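Mercuric reductase (Metallosphaera sedula, PDB 4YWO) probably catalyses the NADPH-dependent reduction of mercuric ion to elemental mercury, working as a homodimer with bound FAD. Local coordinates at residues Gln90-Asp93 / Gly94-Glu98; Arg335-Glu338 / Asn339-Pro342; Val372-Met375 / Ser376-Ala379; Ala417-Ala420 / Ile421-Ala425. All coordinates share one frame; numbering follows the deposited sequence.

Contact 1. Residues Gln90-Asp93 / Gly94-Glu98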
loop_
_atom_site.group_PDB
_atom_site.type_symbol
_atom_site.label_atom_id
_atom_site.label_comp_id
_atom_site.label_asym_id
_atom_site.label_seq_id
_atom_site.Cartn_x
_atom_site.Cartn_y
_atom_site.Cartn_z
ATOM N N GLN A 90 2.061 -28.143 -6.048
ATOM C CA GLN A 90 0.825 -28.741 -6.527
ATOM C C GLN A 90 -0.457 -28.121 -5.941
ATOM O O GLN A 90 -1.394 -27.914 -6.661
ATOM C CB GLN A 90 0.875 -30.287 -6.324
ATOM C CG GLN A 90 -0.252 -31.038 -7.029
ATOM C CD GLN A 90 -1.395 -31.408 -6.110
ATOM O OE1 GLN A 90 -1.189 -32.026 -5.067
ATOM N NE2 GLN A 90 -2.618 -31.059 -6.508
ATOM N N GLU A 91 -0.511 -27.699 -4.678
ATOM C CA GLU A 91 -1.648 -27.004 -4.122
ATOM C C GLU A 91 -2.050 -25.737 -4.873
ATOM O O GLU A 91 -3.215 -25.411 -4.977
ATOM C CB GLU A 91 -1.432 -26.656 -2.627
ATOM C CG GLU A 91 -2.354 -25.489 -2.150
ATOM C CD GLU A 91 -2.023 -24.808 -0.800
ATOM O OE1 GLU A 91 -0.844 -24.393 -0.514
ATOM O OE2 GLU A 91 -3.003 -24.618 -0.022
ATOM N N LYS A 92 -1.039 -24.976 -5.324
ATOM C CA LYS A 92 -1.192 -23.706 -6.067
ATOM C C LYS A 92 -1.909 -23.977 -7.372
ATOM O O LYS A 92 -2.638 -23.108 -7.898
ATOM C CB LYS A 92 0.219 -23.127 -6.331
ATOM C CG LYS A 92 0.450 -22.618 -7.772
ATOM C CD LYS A 92 1.877 -22.237 -7.890
ATOM C CE LYS A 92 2.740 -23.347 -8.446
ATOM N NZ LYS A 92 2.188 -24.031 -9.634
ATOM N N ASP A 93 -1.840 -25.220 -7.875
ATOM C CA ASP A 93 -2.556 -25.526 -9.149
ATOM C C ASP A 93 -4.087 -25.408 -8.991
ATOM O O ASP A 93 -4.780 -24.931 -9.874
ATOM C CB ASP A 93 -2.226 -26.937 -9.627
ATOM C CG ASP A 93 -0.790 -27.108 -10.084
ATOM O OD1 ASP A 93 -0.046 -26.161 -10.383
ATOM O OD2 ASP A 93 -0.406 -28.288 -10.222
ATOM N N GLY A 94 -4.600 -25.665 -7.811
ATOM C CA GLY A 94 -6.004 -25.381 -7.536
ATOM C C GLY A 94 -6.464 -23.926 -7.648
ATOM O O GLY A 94 -7.546 -23.622 -8.165
ATOM N N LEU A 95 -5.623 -23.020 -7.135
ATOM C CA LEU A 95 -5.892 -21.587 -7.210
ATOM C C LEU A 95 -5.819 -21.138 -8.679
ATOM O O LEU A 95 -6.667 -20.375 -9.125
ATOM C CB LEU A 95 -4.837 -20.848 -6.350
ATOM C CG LEU A 95 -4.878 -19.356 -6.541
ATOM C CD1 LEU A 95 -6.152 -18.735 -6.014
ATOM C CD2 LEU A 95 -3.695 -18.752 -5.776
ATOM N N VAL A 96 -4.842 -21.638 -9.425
ATOM C CA VAL A 96 -4.669 -21.287 -10.827
ATOM C C VAL A 96 -5.947 -21.689 -11.565
ATOM O O VAL A 96 -6.563 -20.944 -12.334
ATOM C CB VAL A 96 -3.415 -21.944 -11.449
ATOM C CG1 VAL A 96 -3.417 -21.811 -12.949
ATOM C CG2 VAL A 96 -2.158 -21.284 -10.892
ATOM N N GLN A 97 -6.350 -22.932 -11.354
ATOM C CA GLN A 97 -7.623 -23.434 -12.005
ATOM C C GLN A 97 -8.874 -22.683 -11.708
ATOM O O GLN A 97 -9.676 -22.345 -12.593
ATOM C CB GLN A 97 -7.805 -24.924 -11.647
ATOM C CG GLN A 97 -6.698 -25.748 -12.314
ATOM C CD GLN A 97 -6.594 -27.184 -11.791
ATOM O OE1 GLN A 97 -7.532 -27.701 -11.157
ATOM N NE2 GLN A 97 -5.443 -27.823 -12.041
ATOM N N GLU A 98 -9.041 -22.307 -10.431
ATOM C CA GLU A 98 -10.123 -21.487 -10.019
ATOM C C GLU A 98 -10.054 -20.098 -10.635
ATOM O O GLU A 98 -11.053 -19.577 -11.144
ATOM C CB GLU A 98 -10.151 -21.313 -8.480
ATOM C CG GLU A 98 -11.217 -20.310 -8.032
ATOM C CD GLU A 98 -10.913 -19.503 -6.735
ATOM O OE1 GLU A 98 -11.784 -18.683 -6.400
ATOM O OE2 GLU A 98 -9.877 -19.655 -6.022
#
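Asp93 O receives the amide N-H of Gln97 N at 2.9 Å, an almost straight bond with 170° at the hydrogen. The side chain of Gln97 then folds back over the same carbonyl: its first torsion (chi1 -67°) sets CG beside the backbone N, and this brings Gln97 CG to 3.2 Å from Asp93 O. Further out, the chain runs extended, and Gln97 NE2 comes alongside Asp93 CB at 4.1 Å.

One residue earlier the pattern repeats with an apolar partner. Val96 N bonds to Lys92 O at 3.1 Å, and the methyl Val96 CG2 leans on that same Lys92 O at 3.5 Å. Gly94 N bonds to Glu91 O, three residues back, at 3.2 Å, a more bent bond.

Lys92 turns its long chain inward, against Pro60, Arg63 and Met64 of helix 58-78. Its ammonium group is held by several weak bonds: a salt bridge from Lys92 NZ to Asp93 OD1 at 3.2 Å, and the backbone oxygens of Phe89 and Leu168. Leu95 packs on Arg63 and also on Arg387 of the second subunit.

Val96 N and Gln97 N bond to the carbonyls four residues back, as in an alpha-helix, with one i+3 bond at Gly94; this is helix 87-110, laid against helix 58-78, which carries the FAD-binding Lys62.

Contact 2. Residues Arg335-Glu338 / Asn339-Pro342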
loop_
_atom_site.group_PDB
_atom_site.type_symbol
_atom_site.label_atom_id
_atom_site.label_comp_id
_atom_site.label_asym_id
_atom_site.label_seq_id
_atom_site.Cartn_x
_atom_site.Cartn_y
_atom_site.Cartn_z
ATOM N N ARG A 335 -3.676 6.675 -26.658
ATOM C CA ARG A 335 -2.356 6.216 -26.373
ATOM C C ARG A 335 -2.253 5.746 -24.954
ATOM O O ARG A 335 -3.115 6.105 -24.147
ATOM C CB ARG A 335 -1.387 7.317 -26.558
ATOM C CG ARG A 335 -1.692 7.974 -27.863
ATOM C CD ARG A 335 -0.616 8.903 -28.247
ATOM N NE ARG A 335 -0.754 10.146 -27.521
ATOM C CZ ARG A 335 0.169 11.106 -27.649
ATOM N NH1 ARG A 335 1.191 10.941 -28.508
ATOM N NH2 ARG A 335 0.069 12.218 -26.944
ATOM N N VAL A 336 -1.240 4.931 -24.635
ATOM C CA VAL A 336 -1.047 4.597 -23.242
ATOM C C VAL A 336 0.372 5.005 -22.980
ATOM O O VAL A 336 1.328 4.355 -23.468
ATOM C CB VAL A 336 -1.337 3.117 -22.876
ATOM C CG1 VAL A 336 -0.674 2.221 -23.825
ATOM C CG2 VAL A 336 -0.897 2.800 -21.445
ATOM N N ASP A 337 0.462 6.063 -22.180
ATOM C CA ASP A 337 1.769 6.628 -21.700
ATOM C C ASP A 337 2.575 5.664 -20.829
ATOM O O ASP A 337 2.216 5.465 -19.652
ATOM C CB ASP A 337 1.412 7.880 -20.915
ATOM C CG ASP A 337 2.623 8.535 -20.163
ATOM O OD1 ASP A 337 3.807 8.365 -20.577
ATOM O OD2 ASP A 337 2.326 9.235 -19.151
ATOM N N GLU A 338 3.634 5.086 -21.387
ATOM C CA GLU A 338 4.441 4.101 -20.676
ATOM C C GLU A 338 5.199 4.690 -19.489
ATOM O O GLU A 338 5.668 3.952 -18.622
ATOM C CB GLU A 338 5.421 3.423 -21.636
ATOM C CG GLU A 338 5.493 1.912 -21.484
ATOM C CD GLU A 338 5.769 1.207 -22.798
ATOM O OE1 GLU A 338 5.479 1.794 -23.861
ATOM O OE2 GLU A 338 6.276 0.065 -22.767
ATOM N N ASN A 339 5.322 6.013 -19.446
ATOM C CA ASN A 339 6.098 6.688 -18.309
ATOM C C ASN A 339 5.252 6.989 -17.079
ATOM O O ASN A 339 5.728 7.582 -16.137
ATOM C CB ASN A 339 6.842 7.907 -18.809
ATOM C CG ASN A 339 7.959 7.530 -19.799
ATOM O OD1 ASN A 339 8.570 6.433 -19.726
ATOM N ND2 ASN A 339 8.240 8.438 -20.712
ATOM N N ALA A 340 4.015 6.433 -17.023
ATOM C CA ALA A 340 3.259 6.370 -15.772
ATOM C C ALA A 340 2.843 4.912 -15.470
ATOM O O ALA A 340 1.909 4.693 -14.707
ATOM C CB ALA A 340 2.034 7.249 -15.800
ATOM N N VAL A 341 3.509 3.943 -16.068
ATOM C CA VAL A 341 3.190 2.523 -15.843
ATOM C C VAL A 341 4.160 1.939 -14.790
ATOM O O VAL A 341 5.407 1.903 -14.972
ATOM C CB VAL A 341 3.364 1.736 -17.138
ATOM C CG1 VAL A 341 3.173 0.253 -16.888
ATOM C CG2 VAL A 341 2.279 2.166 -18.137
ATOM N N PRO A 342 3.619 1.432 -13.668
ATOM C CA PRO A 342 4.523 0.831 -12.639
ATOM C C PRO A 342 5.040 -0.536 -12.877
ATOM O O PRO A 342 4.408 -1.304 -13.628
ATOM C CB PRO A 342 3.671 0.846 -11.357
ATOM C CG PRO A 342 2.290 0.684 -11.911
ATOM C CD PRO A 342 2.235 1.309 -13.245
HETATM O O HOH W 1 6.834 4.115 -16.039
HETATM O O HOH W 2 8.879 4.500 -18.053
#
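The carboxylate of Asp337 and the amide of Asn339 stand almost perpendicular, their planes 86° apart, and the two side chains cross at about a right angle. Over the carboxylate comes the backbone N-H of Asn339: Asn339 N lies 3.0 Å from Asp337 OD1 and meets that oxygen from above the plane, 63° out of it. At the other oxygen, the methyl Ala340 CB sits 3.9 Å from Asp337 OD2. The carboxylate can curl over the chain in this way because CG is anti to the backbone N (chi1 173°), which swings it over the residues that follow.

A side-chain oxygen accepting the N-H two residues on is an Asx turn. Superposed on it is a backbone turn, in which Ala340 N makes a weak bond of 3.3 Å to Asp337 O. The next step repeats this, with an equally weak bond from Val341 N to Glu338 O.

Water gathers round Glu338 O as well: water 1 lies 2.8 Å from Glu338 O and from Val341 O, while water 2 lies 2.6 Å from Asn339 OD1, with a weak contact to Glu338 O. Both waters have more acceptors near them than protons to give, so these bonds need not all form at once. Lys311 adds another weak bond to this carbonyl. Val341 CG2 rests against a carbonyl, 3.6 Å from Asp337 O, and the valine packs on Leu313 and on Val434 of the second subunit.

Chemically, then, the turn entering strand 343-345 is kept in shape by many modest polar links, water among them, rather than by one strong bond.

Contact 3. Residues Val372-Met375 / Ser376-Ala379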
loop_
_atom_site.group_PDB
_atom_site.type_symbol
_atom_site.label_atom_id
_atom_site.label_comp_id
_atom_site.label_asym_id
_atom_site.label_seq_id
_atom_site.Cartn_x
_atom_site.Cartn_y
_atom_site.Cartn_z
ATOM N N VAL A 372 16.549 11.246 -2.262
ATOM C CA VAL A 372 16.452 9.871 -1.758
ATOM C C VAL A 372 16.307 9.893 -0.253
ATOM O O VAL A 372 17.100 10.531 0.464
ATOM C CB VAL A 372 17.707 9.027 -2.082
ATOM C CG1 VAL A 372 17.610 7.620 -1.451
ATOM C CG2 VAL A 372 17.989 8.953 -3.564
ATOM N N LEU A 373 15.246 9.285 0.246
ATOM C CA LEU A 373 14.911 9.121 1.654
ATOM C C LEU A 373 15.245 7.660 2.067
ATOM O O LEU A 373 14.738 6.687 1.448
ATOM C CB LEU A 373 13.411 9.276 1.846
ATOM C CG LEU A 373 12.877 9.186 3.280
ATOM C CD1 LEU A 373 13.043 10.479 4.004
ATOM C CD2 LEU A 373 11.389 8.754 3.259
ATOM N N PRO A 374 16.060 7.407 3.106
ATOM C CA PRO A 374 16.239 6.039 3.581
ATOM C C PRO A 374 15.008 5.473 4.239
ATOM O O PRO A 374 14.369 6.195 5.042
ATOM C CB PRO A 374 17.321 6.158 4.665
ATOM C CG PRO A 374 17.463 7.568 4.926
ATOM C CD PRO A 374 16.804 8.413 3.924
ATOM N N MET A 375 14.722 4.184 4.023
ATOM C CA MET A 375 13.618 3.602 4.698
ATOM C C MET A 375 13.788 3.514 6.224
ATOM O O MET A 375 12.829 3.520 6.959
ATOM C CB MET A 375 13.480 2.198 4.087
ATOM C CG MET A 375 12.274 1.455 4.322
ATOM S SD MET A 375 10.670 2.244 3.959
ATOM C CE MET A 375 10.526 2.513 2.284
ATOM N N SER A 376 15.009 3.553 6.698
ATOM C CA SER A 376 15.309 3.507 8.100
ATOM C C SER A 376 14.747 4.740 8.792
ATOM O O SER A 376 14.536 4.600 10.008
ATOM C CB SER A 376 16.862 3.391 8.253
ATOM O OG SER A 376 17.465 4.532 7.804
ATOM N N SER A 377 14.449 5.848 8.074
ATOM C CA SER A 377 13.837 7.127 8.546
ATOM C C SER A 377 12.288 7.053 8.603
ATOM O O SER A 377 11.673 8.045 9.056
ATOM C CB SER A 377 14.106 8.276 7.618
ATOM O OG SER A 377 15.534 8.613 7.757
ATOM N N VAL A 378 11.680 5.974 8.144
ATOM C CA VAL A 378 10.220 5.904 8.072
ATOM C C VAL A 378 9.693 5.215 9.305
ATOM O O VAL A 378 10.080 4.046 9.576
ATOM C CB VAL A 378 9.844 5.163 6.748
ATOM C CG1 VAL A 378 8.347 4.995 6.600
ATOM C CG2 VAL A 378 10.350 5.973 5.556
ATOM N N ALA A 379 8.832 5.853 10.123
ATOM C CA ALA A 379 8.443 5.243 11.373
ATOM C C ALA A 379 7.909 3.855 11.205
ATOM O O ALA A 379 8.272 2.982 11.939
ATOM C CB ALA A 379 7.351 6.067 12.080
#
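Met375 starts away from the following residues, and its bent chain comes back to Val378. Its CB lies close to the next amide, 3.3 Å from Ser376 N, and CG draws away from that nitrogen. The chain then bends at chi2 (52°) and again at chi3, and this brings Met375 SD to 4.1 Å from Val378 CG2 and equally near Val378 CB. The terminal CE runs on past the sulfur without a close approach to residues 376-379. The side chain as a whole also packs on Val391 of the neighbouring strand and on Ile440.

Val378 CG2 has a second apolar neighbour in Leu373 CD2, 3.8 Å away, with the two side chains crossing at about a right angle. One methyl thus touches a leucine branch and a thioether sulfur alike. Leu373 carries the patch on to Ser443, Leu446 and Val447 of helix 442-449.

Ser376 OG stands 3.5 Å from Pro374 CB and Ser377 OG 3.6 Å from Pro374 CG, so both hydroxyls border the proline ring.

Two backbone bonds tie the turn: Ser377 N to Pro374 O at 3.1 Å and Val378 N to Met375 O at 3.0 Å, both i to i+3 bonds, as in a 3-10 turn.

These bonds hold the turn's shape, while dispersion among Leu373, Met375 and Val378 ties strand 368-374 to the start of helix 379-383, where Val378 is the N-cap; against the proline the serine hydroxyls add van der Waals contact alone.

Contact 4. Residues Ala417-Ala420 / Ile421-Ala425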
loop_
_atom_site.group_PDB
_atom_site.type_symbol
_atom_site.label_atom_id
_atom_site.label_comp_id
_atom_site.label_asym_id
_atom_site.label_seq_id
_atom_site.Cartn_x
_atom_site.Cartn_y
_atom_site.Cartn_z
ATOM N N ALA A 417 1.983 6.821 -6.481
ATOM C CA ALA A 417 2.992 7.508 -7.291
ATOM C C ALA A 417 2.609 7.590 -8.759
ATOM O O ALA A 417 2.786 8.665 -9.343
ATOM C CB ALA A 417 4.368 6.832 -7.129
ATOM N N ALA A 418 2.062 6.490 -9.305
ATOM C CA ALA A 418 1.566 6.557 -10.673
ATOM C C ALA A 418 0.501 7.613 -10.894
ATOM O O ALA A 418 0.539 8.368 -11.861
ATOM C CB ALA A 418 1.074 5.210 -11.083
ATOM N N LEU A 419 -0.423 7.726 -9.953
ATOM C CA LEU A 419 -1.500 8.686 -10.082
ATOM C C LEU A 419 -0.929 10.076 -9.976
ATOM O O LEU A 419 -1.316 10.991 -10.766
ATOM C CB LEU A 419 -2.539 8.405 -9.003
ATOM C CG LEU A 419 -3.841 9.175 -9.101
ATOM C CD1 LEU A 419 -4.612 8.759 -10.328
ATOM C CD2 LEU A 419 -4.710 8.994 -7.845
ATOM N N ALA A 420 0.008 10.289 -9.034
ATOM C CA ALA A 420 0.670 11.608 -8.888
ATOM C C ALA A 420 1.320 11.980 -10.206
ATOM O O ALA A 420 1.193 13.142 -10.681
ATOM C CB ALA A 420 1.692 11.554 -7.788
ATOM N N ILE A 421 2.011 11.086 -10.859
ATOM C CA ILE A 421 2.692 11.353 -12.124
ATOM C C ILE A 421 1.691 11.677 -13.220
ATOM O O ILE A 421 1.843 12.701 -13.921
ATOM C CB ILE A 421 3.600 10.189 -12.590
ATOM C CG1 ILE A 421 4.832 10.049 -11.640
ATOM C CG2 ILE A 421 4.111 10.412 -14.026
ATOM C CD1 ILE A 421 5.654 8.803 -11.730
ATOM N N ARG A 422 0.608 10.896 -13.321
ATOM C CA ARG A 422 -0.453 11.236 -14.322
ATOM C C ARG A 422 -1.034 12.607 -14.110
ATOM O O ARG A 422 -1.356 13.353 -15.079
ATOM C CB ARG A 422 -1.557 10.192 -14.282
ATOM C CG ARG A 422 -1.006 8.881 -14.800
ATOM C CD ARG A 422 -2.102 7.896 -15.155
ATOM N NE ARG A 422 -2.783 8.360 -16.370
ATOM C CZ ARG A 422 -4.015 8.857 -16.481
ATOM N NH1 ARG A 422 -4.814 9.095 -15.472
ATOM N NH2 ARG A 422 -4.399 9.232 -17.696
ATOM N N PHE A 423 -1.213 13.067 -12.907
ATOM C CA PHE A 423 -1.792 14.363 -12.608
ATOM C C PHE A 423 -0.768 15.494 -12.708
ATOM O O PHE A 423 -1.130 16.654 -12.486
ATOM C CB PHE A 423 -2.488 14.324 -11.257
ATOM C CG PHE A 423 -3.977 13.835 -11.371
ATOM C CD1 PHE A 423 -4.982 14.769 -11.663
ATOM C CD2 PHE A 423 -4.313 12.552 -11.401
ATOM C CE1 PHE A 423 -6.305 14.369 -11.798
ATOM C CE2 PHE A 423 -5.653 12.147 -11.464
ATOM C CZ PHE A 423 -6.622 13.055 -11.726
ATOM N N GLY A 424 0.503 15.172 -12.929
ATOM C CA GLY A 424 1.558 16.215 -12.898
ATOM C C GLY A 424 1.698 16.836 -11.533
ATOM O O GLY A 424 1.979 18.030 -11.412
ATOM N N ALA A 425 1.546 16.073 -10.441
ATOM C CA ALA A 425 1.597 16.578 -9.127
ATOM C C ALA A 425 2.995 17.185 -8.829
ATOM O O ALA A 425 4.002 16.668 -9.323
ATOM C CB ALA A 425 1.316 15.552 -8.047
#
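Helix 414-422 closes in a Schellman motif: Ala420 O takes the N-H of Ala425 N at 3.0 Å, nearly straight at 175°, Gly424 N bonds back to Ile421 O, and Gly424 turns the chain with a positive phi of 64°. Before that, the regular ladder holds, with Ile421 N on Ala417 O, Arg422 N on Ala418 O at 2.9 Å and Phe423 N on Leu419 O.

Ala420 CB meets Ala425 CB, five residues on, at 4.0 Å, the apolar touch that often accompanies a Schellman motif. One turn apart, Leu419 and Phe423 lie side by side and point the same way, with Leu419 CD1 3.7 Å from Phe423 CE2. The carbonyl Leu419 O sits at the edge of the phenyl ring, in its plane, 3.4 Å from Phe423 CD2. Ile421 bends back over the turn before it: the first torsion (chi1 -69°) puts Ile421 CG1 beside its backbone N and 3.4 Å from Ala417 O.

Phe423 meets Phe423 of the second subunit, and Arg422 NH1 makes a weak bond to Thr433 of that subunit. Toward its own chain, the helix lies on the antiparallel sheet: Ala417, Ala418 and Ile421 pack on Val354 of strand 350-355, Ala417 and Ile421 reach strand 399-407, and Ala425 bonds through its backbone to Ile400 there.

Contacts 2 and 4 are the pair that touch: Ala340 CB lies 3.6 Å from Arg422 CG, so the turn before strand 343-345 leans on the end of helix 414-422, and both, like contact 1, touch the second subunit. Contact 3 lies in the same dimerisation domain as contact 4, but sits at the edge strand 368-374 of the sheet on which helix 414-422 packs. Contact 1 stands apart on helix 87-110, about 36 Å from contact 4 between centres. Contact 4 is the most buried and mainly apolar; contact 1 has an inward lysine beside exposed residues, contact 2 relies on water and a carboxylate, and contact 3 mixes both characters.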